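Local structure of protein kinase A regulatory subunit, putative (Trypanosoma cruzi, 6HYI) at residues 243-248 / 294-299. The protein probably serves as the regulatory subunit of a protein kinase A, with two cyclic nucleotide-binding domains that here each hold the nucleoside inosine. Residues are numbered along the deposited sequence; the frame is centred on the assembly and turned at random.
Sequences RTVADV and GAAQPS. With NOS (inosine), chain C.
Arg243 N donates to Gln297 O over 2.9 Å, the one direct hydrogen bond between 243-248 and 294-299; Arg243 N sits nearly in line with the C=O bond (171°), though the N-H is bent somewhat off the straight line. A second, indirect link backs it up: a water lying in the plane of the Arg243 guanidinium, at its edge, accepts from NH1 and donates to Pro298 O. Arginine suits this place because its long chain packs before its charged end bonds. Gln297 runs beside it in the same direction, and the methylenes touch at 3.4 Å between Arg243 CD and Gln297 CG. The bend at chi3 (76°) turns the guanidinium off the line of the chain; its plane and that of the Gln297 amide stand 55° apart, so the two groups do not stack. NE of Arg243 is held by Gly196 O. Ser299 CB packs 3.9 Å from Arg243 CG, and its short side chain puts the hydroxyl within bonding distance of Glu198 O. Farther along, the branched Val245 serves two neighbours: CG1 reaches Ala296 CB at 3.6 Å, where a methyl suffices, and CG2 lies against O5' and C8 of the inosine, whose O5' accepts from Val245 N at 3.1 Å. The loop part of 243-248 probably corresponds to the phosphate-binding cassette of this family, and leads from helix 235-240 into strand 247-250 of the beta-roll. The C-terminal tail, leaving helix 285-293 through a Schellman motif at Gly294, whose positive phi favours glycine, runs along the outside of the loop, while Val245 also packs on Tyr287 and Val290 of that helix.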
ATOM      1  N   ARG A 243      -7.446 -14.256  11.840  1.00 14.55           N
ATOM      2  CA  ARG A 243      -8.154 -13.188  12.526  1.00 13.48           C
ATOM      3  C   ARG A 243      -7.324 -12.690  13.704  1.00 14.48           C
ATOM      4  O   ARG A 243      -6.362 -13.331  14.139  1.00 14.89           O
ATOM      5  CB  ARG A 243      -9.525 -13.686  12.977  1.00 14.32           C
ATOM      6  CG  ARG A 243     -10.405 -14.088  11.804  1.00 15.74           C
ATOM      7  CD  ARG A 243     -11.780 -14.551  12.272  1.00 17.79           C
ATOM      8  NE  ARG A 243     -12.672 -13.465  12.680  1.00 20.79           N
ATOM      9  CZ  ARG A 243     -13.454 -12.777  11.850  1.00 22.43           C
ATOM     10  NH1 ARG A 243     -13.440 -13.012  10.545  1.00 21.60           N
ATOM     11  NH2 ARG A 243     -14.247 -11.827  12.327  1.00 27.65           N
ATOM     12  N   THR A 244      -7.680 -11.508  14.210  1.00 14.01           N
ATOM     13  CA  THR A 244      -6.836 -10.918  15.238  1.00 13.01           C
ATOM     14  C   THR A 244      -6.871 -11.758  16.505  1.00 14.18           C
ATOM     15  O   THR A 244      -7.890 -12.357  16.867  1.00 15.59           O
ATOM     16  CB  THR A 244      -7.266  -9.491  15.565  1.00 13.93           C
ATOM     17  OG1 THR A 244      -8.609  -9.512  16.054  1.00 14.54           O
ATOM     18  CG2 THR A 244      -7.188  -8.599  14.324  1.00 13.65           C
ATOM     19  N   VAL A 245      -5.728 -11.787  17.184  1.00 15.43           N
ATOM     20  CA  VAL A 245      -5.525 -12.627  18.351  1.00 17.23           C
ATOM     21  C   VAL A 245      -5.263 -11.815  19.607  1.00 18.22           C
ATOM     22  O   VAL A 245      -4.884 -12.371  20.636  1.00 17.64           O
ATOM     23  CB  VAL A 245      -4.431 -13.685  18.112  1.00 18.73           C
ATOM     24  CG1 VAL A 245      -4.821 -14.607  16.931  1.00 25.28           C
ATOM     25  CG2 VAL A 245      -3.101 -13.027  17.875  1.00 19.11           C
ATOM     26  N   ALA A 246      -5.490 -10.512  19.553  1.00 15.40           N
ATOM     27  CA  ALA A 246      -5.357  -9.672  20.723  1.00 15.26           C
ATOM     28  C   ALA A 246      -6.156  -8.411  20.470  1.00 14.77           C
ATOM     29  O   ALA A 246      -6.383  -8.020  19.315  1.00 17.02           O
ATOM     30  CB  ALA A 246      -3.889  -9.324  20.982  1.00 17.54           C
ATOM     31  N   ASP A 247      -6.583  -7.781  21.559  1.00 13.57           N
ATOM     32  CA  ASP A 247      -6.995  -6.392  21.500  1.00 14.56           C
ATOM     33  C   ASP A 247      -5.760  -5.511  21.540  1.00 14.60           C
ATOM     34  O   ASP A 247      -4.728  -5.880  22.107  1.00 16.21           O
ATOM     35  CB  ASP A 247      -7.810  -6.024  22.736  1.00 15.70           C
ATOM     36  CG  ASP A 247      -9.000  -6.918  22.946  1.00 17.09           C
ATOM     37  OD1 ASP A 247      -9.866  -6.978  22.048  1.00 17.73           O
ATOM     38  OD2 ASP A 247      -9.075  -7.549  24.025  1.00 18.82           O
ATOM     39  N   VAL A 248      -5.869  -4.324  20.957  1.00 13.74           N
ATOM     40  CA  VAL A 248      -4.867  -3.285  21.146  1.00 14.24           C
ATOM     41  C   VAL A 248      -5.618  -2.050  21.600  1.00 14.12           C
ATOM     42  O   VAL A 248      -6.536  -1.591  20.906  1.00 15.78           O
ATOM     43  CB  VAL A 248      -4.053  -2.998  19.875  1.00 15.12           C
ATOM     44  CG1 VAL A 248      -3.036  -1.915  20.158  1.00 17.00           C
ATOM     45  CG2 VAL A 248      -3.350  -4.272  19.393  1.00 15.73           C
ATOM     46  N   GLY A 294      -2.764 -23.502  17.688  1.00 19.14           N
ATOM     47  CA  GLY A 294      -3.828 -23.459  16.703  1.00 19.83           C
ATOM     48  C   GLY A 294      -5.022 -22.624  17.111  1.00 20.70           C
ATOM     49  O   GLY A 294      -6.148 -22.946  16.729  1.00 22.48           O
ATOM     50  N   ALA A 295      -4.806 -21.535  17.844  1.00 19.00           N
ATOM     51  CA  ALA A 295      -5.881 -20.813  18.516  1.00 18.41           C
ATOM     52  C   ALA A 295      -6.531 -19.722  17.671  1.00 22.67           C
ATOM     53  O   ALA A 295      -7.329 -18.941  18.203  1.00 24.41           O
ATOM     54  CB  ALA A 295      -5.385 -20.250  19.847  1.00 18.68           C
ATOM     55  N   ALA A 296      -6.250 -19.665  16.374  1.00 19.44           N
ATOM     56  CA  ALA A 296      -6.796 -18.619  15.523  1.00 18.77           C
ATOM     57  C   ALA A 296      -7.323 -19.237  14.239  1.00 20.37           C
ATOM     58  O   ALA A 296      -6.825 -20.269  13.781  1.00 30.47           O
ATOM     59  CB  ALA A 296      -5.740 -17.577  15.173  1.00 23.98           C
ATOM     60  N   GLN A 297      -8.341 -18.608  13.668  1.00 19.48           N
ATOM     61  CA  GLN A 297      -8.901 -19.116  12.428  1.00 19.06           C
ATOM     62  C   GLN A 297      -8.481 -18.248  11.251  1.00 15.29           C
ATOM     63  O   GLN A 297      -8.045 -17.101  11.421  1.00 17.19           O
ATOM     64  CB  GLN A 297     -10.431 -19.238  12.469  1.00 20.27           C
ATOM     65  CG  GLN A 297     -11.159 -17.943  12.250  1.00 19.26           C
ATOM     66  CD  GLN A 297     -12.678 -18.080  12.354  1.00 16.72           C
ATOM     67  OE1 GLN A 297     -13.289 -17.607  13.326  1.00 20.61           O
ATOM     68  NE2 GLN A 297     -13.287 -18.675  11.366  1.00 15.38           N
ATOM     69  N   PRO A 298      -8.570 -18.784  10.036  1.00 14.86           N
ATOM     70  CA  PRO A 298      -8.047 -18.069   8.870  1.00 15.30           C
ATOM     71  C   PRO A 298      -8.782 -16.772   8.585  1.00 14.75           C
ATOM     72  O   PRO A 298      -9.928 -16.553   8.987  1.00 15.59           O
ATOM     73  CB  PRO A 298      -8.274 -19.061   7.724  1.00 17.58           C
ATOM     74  CG  PRO A 298      -8.271 -20.408   8.396  1.00 18.70           C
ATOM     75  CD  PRO A 298      -8.977 -20.165   9.707  1.00 16.86           C
ATOM     76  N   SER A 299      -8.067 -15.906   7.864  1.00 14.76           N
ATOM     77  CA  SER A 299      -8.593 -14.671   7.310  1.00 16.43           C
ATOM     78  C   SER A 299      -7.638 -14.260   6.199  1.00 16.77           C
ATOM     79  O   SER A 299      -6.430 -14.187   6.432  1.00 17.59           O
ATOM     80  CB  SER A 299      -8.596 -13.592   8.392  1.00 18.27           C
ATOM     81  OG  SER A 299      -8.766 -12.296   7.831  1.00 18.88           O
TER
HETATM   82  N9  NOS C 602      -0.021  -8.819  18.918  1.00 14.89           N
HETATM   83  C4  NOS C 602       1.075  -8.859  19.519  1.00 16.23           C
HETATM   84  N3  NOS C 602       2.044  -7.994  19.773  1.00 17.39           N
HETATM   85  C2  NOS C 602       3.112  -8.394  20.507  1.00 20.70           C
HETATM   86  N1  NOS C 602       3.218  -9.662  20.980  1.00 18.57           N
HETATM   87  C6  NOS C 602       2.283 -10.555  20.736  1.00 17.83           C
HETATM   88  O6  NOS C 602       2.440 -11.673  21.169  1.00 18.75           O
HETATM   89  C5  NOS C 602       1.189 -10.159  20.007  1.00 18.05           C
HETATM   90  N7  NOS C 602      -0.006 -10.816  19.567  1.00 17.31           N
HETATM   91  C8  NOS C 602      -0.696  -9.874  18.872  1.00 17.96           C
HETATM   92  C5' NOS C 602      -3.721  -8.142  16.794  1.00 16.67           C
HETATM   93  O5' NOS C 602      -3.561  -9.538  16.971  1.00 17.25           O
HETATM   94  C4' NOS C 602      -2.397  -7.429  16.858  1.00 15.73           C
HETATM   95  O4' NOS C 602      -1.877  -7.458  18.224  1.00 16.76           O
HETATM   96  C1' NOS C 602      -0.508  -7.659  18.181  1.00 18.23           C
HETATM   97  C2' NOS C 602      -0.047  -7.538  16.758  1.00 14.24           C
HETATM   98  O2' NOS C 602       0.191  -6.176  16.408  1.00 16.04           O
HETATM   99  C3' NOS C 602      -1.276  -8.050  16.040  1.00 14.57           C
HETATM  100  O3' NOS C 602      -1.313  -7.708  14.669  1.00 14.40           O
HETATM  101  O   HOH W   1     -12.062 -14.727   8.835  1.00 20.10           O